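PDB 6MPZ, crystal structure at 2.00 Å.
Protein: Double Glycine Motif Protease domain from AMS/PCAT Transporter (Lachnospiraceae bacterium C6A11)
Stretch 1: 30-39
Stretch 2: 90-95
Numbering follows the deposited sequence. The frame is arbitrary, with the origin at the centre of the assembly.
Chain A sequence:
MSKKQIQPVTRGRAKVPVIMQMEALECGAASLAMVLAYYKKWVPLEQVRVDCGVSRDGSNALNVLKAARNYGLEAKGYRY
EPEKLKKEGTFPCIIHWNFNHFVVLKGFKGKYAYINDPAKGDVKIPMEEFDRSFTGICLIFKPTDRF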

# COMPACT_ATOMS: atom_id res chain seq x y z
N ALA A 30 -3.39 -8.57 -0.37
CA ALA A 30 -2.88 -8.69 0.98
C ALA A 30 -2.55 -7.29 1.55
O ALA A 30 -2.90 -7.00 2.68
N SER A 31 -1.96 -6.41 0.72
CA SER A 31 -1.56 -5.09 1.13
C SER A 31 -2.84 -4.28 1.42
O SER A 31 -2.90 -3.64 2.44
N LEU A 32 -3.85 -4.31 0.55
CA LEU A 32 -5.09 -3.57 0.92
C LEU A 32 -5.79 -4.19 2.17
O LEU A 32 -6.46 -3.50 2.92
N ALA A 33 -5.64 -5.50 2.38
CA ALA A 33 -6.29 -6.17 3.53
C ALA A 33 -5.72 -5.61 4.85
O ALA A 33 -6.48 -5.23 5.75
N MET A 34 -4.38 -5.50 4.90
CA MET A 34 -3.64 -4.85 6.01
C MET A 34 -4.07 -3.42 6.24
O MET A 34 -4.26 -3.04 7.41
N VAL A 35 -4.22 -2.62 5.18
CA VAL A 35 -4.73 -1.24 5.32
C VAL A 35 -6.17 -1.21 5.89
O VAL A 35 -6.46 -0.44 6.79
N LEU A 36 -7.03 -2.06 5.35
CA LEU A 36 -8.38 -2.24 5.88
C LEU A 36 -8.42 -2.64 7.37
O LEU A 36 -9.20 -2.08 8.15
N ALA A 37 -7.53 -3.56 7.76
CA ALA A 37 -7.41 -4.01 9.13
C ALA A 37 -6.93 -2.90 10.08
O ALA A 37 -7.39 -2.84 11.20
N TYR A 38 -6.05 -2.00 9.60
CA TYR A 38 -5.62 -0.82 10.38
C TYR A 38 -6.83 0.06 10.74
O TYR A 38 -6.91 0.57 11.87
N TYR A 39 -7.75 0.23 9.80
CA TYR A 39 -8.97 1.05 10.03
C TYR A 39 -10.13 0.22 10.59
O TYR A 39 -11.23 0.75 10.76
N THR A 90 1.71 9.60 4.41
CA THR A 90 0.98 9.25 5.61
C THR A 90 0.87 7.75 5.63
O THR A 90 0.92 7.11 4.57
N PHE A 91 0.73 7.18 6.84
CA PHE A 91 0.88 5.75 7.07
C PHE A 91 -0.32 5.14 7.79
O PHE A 91 -0.93 5.80 8.63
N PRO A 92 -0.71 3.91 7.42
CA PRO A 92 -0.04 3.10 6.38
C PRO A 92 -0.42 3.59 4.97
O PRO A 92 -1.44 4.27 4.78
N CYS A 93 0.41 3.24 4.02
CA CYS A 93 0.17 3.51 2.59
C CYS A 93 0.70 2.28 1.84
O CYS A 93 1.51 1.49 2.41
N ILE A 94 0.28 2.12 0.59
CA ILE A 94 0.75 1.00 -0.22
C ILE A 94 1.73 1.57 -1.24
O ILE A 94 1.45 2.61 -1.84
N ILE A 95 2.86 0.87 -1.43
CA ILE A 95 3.86 1.32 -2.34
C ILE A 95 4.25 0.19 -3.29
O ILE A 95 4.27 -0.99 -2.90

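A helix laid against a strand that runs nearly antiparallel to it can pack without any direct hydrogen bond between them, and this protease domain offers a compact example. The axes of helix 30-38 and strand 93-95 approach to 8.8 Å at 167°, and no direct hydrogen bond links the two stretches. Backbone hydrogen bonds run along the helix, as in Leu36 N to Leu32 O at 2.9 Å.

Apolar packing follows the helical repeat. Ser31, Val35 and Tyr38 point toward the strand segment, which answers with Pro92 and Ile94; the intervening Cys93 points away. Ile94, with chi1 m and chi2 t, extends its CD1 to the helix backbone, 3.7 Å from Ser31 C and 3.6 Å from Leu32 N. Leu32 (t, p) points sideways yet still brings its CB to 4.2 Å from Ile94 CD1. Val35, in the t rotamer, touches both residues: its CG2 lies 3.9 Å from Ile94 CG1 and 4.3 Å from Pro92 CG.

The aromatic contact lies further along the helix. Tyr38 (chi1 t, chi2 85°) presents a ring face to Pro92, whose peptide bond to Phe91 is cis. Pro92 CD sits 3.6 Å from the centroid of the Tyr38 ring and only 12° off its normal, a CH-pi arrangement that sets the CD carbon over the ring face.

Polar groups are served around this apolar seam. Ser31 OG (chi1 m) and Tyr38 OH find hydrogen-bonding partners elsewhere in the structure. Tyr39 (chi1 m), just past the helix, starts sideways but brings the end of its side chain nearer, and a water spans the remaining gap: it lies 2.6 Å from Tyr39 OH and donates to Pro92 O at 2.7 Å.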

# COMPACT_ATOMS: atom_id res chain seq x y z
CB ALA A 30 -1.64 -9.57 0.98
CB SER A 31 -0.70 -4.37 0.04
OG SER A 31 0.53 -5.06 -0.19
CB LEU A 32 -6.05 -3.51 -0.23
CG LEU A 32 -7.40 -2.78 0.02
CD1 LEU A 32 -7.21 -1.35 0.46
CD2 LEU A 32 -8.19 -2.79 -1.27
CB ALA A 33 -6.15 -7.70 3.44
CB MET A 34 -2.14 -4.91 5.78
CG MET A 34 -1.59 -6.27 5.93
SD MET A 34 0.21 -6.57 5.80
CE MET A 34 0.45 -6.69 4.05
CB VAL A 35 -4.65 -0.37 4.02
CG1 VAL A 35 -5.28 1.01 4.24
CG2 VAL A 35 -3.22 -0.15 3.59
CB LEU A 36 -9.14 -3.28 5.03
CG LEU A 36 -9.50 -2.74 3.62
CD1 LEU A 36 -9.89 -3.89 2.67
CD2 LEU A 36 -10.61 -1.67 3.70
CB ALA A 37 -6.48 -5.22 9.20
CB TYR A 38 -4.56 0.00 9.62
CG TYR A 38 -4.15 1.31 10.28
CD1 TYR A 38 -3.15 1.35 11.27
CD2 TYR A 38 -4.78 2.50 9.95
CE1 TYR A 38 -2.77 2.56 11.87
CE2 TYR A 38 -4.42 3.72 10.55
CZ TYR A 38 -3.45 3.76 11.52
OH TYR A 38 -3.10 4.99 12.05
CB TYR A 39 -9.40 1.75 8.73
CG TYR A 39 -8.42 2.82 8.29
CD1 TYR A 39 -8.40 4.06 8.93
CD2 TYR A 39 -7.50 2.59 7.25
CE1 TYR A 39 -7.50 5.05 8.53
CE2 TYR A 39 -6.60 3.56 6.86
CZ TYR A 39 -6.60 4.80 7.50
OH TYR A 39 -5.71 5.79 7.15
CB THR A 90 -0.40 9.91 5.60
OG1 THR A 90 -1.25 9.27 4.62
CG2 THR A 90 -0.25 11.37 5.28
CB PHE A 91 2.20 5.48 7.80
CG PHE A 91 3.34 6.25 7.22
CD1 PHE A 91 3.88 5.90 6.01
CD2 PHE A 91 3.85 7.39 7.87
CE1 PHE A 91 4.93 6.65 5.44
CE2 PHE A 91 4.89 8.15 7.31
CZ PHE A 91 5.43 7.76 6.08
CB PRO A 92 -0.63 1.71 6.63
CG PRO A 92 -2.03 2.02 7.05
CD PRO A 92 -1.92 3.24 7.92
CB CYS A 93 0.89 4.79 2.08
SG CYS A 93 2.71 4.81 2.28
CB ILE A 94 -0.44 0.26 -0.93
CG1 ILE A 94 -1.38 -0.41 0.11
CG2 ILE A 94 0.10 -0.81 -1.86
CD1 ILE A 94 -2.66 -1.02 -0.42
CB ILE A 95 5.11 1.93 -1.65
CG1 ILE A 95 5.87 0.89 -0.80
CG2 ILE A 95 4.72 3.11 -0.83
CD1 ILE A 95 7.25 1.33 -0.28
O HOH W 1 -3.75 5.44 5.54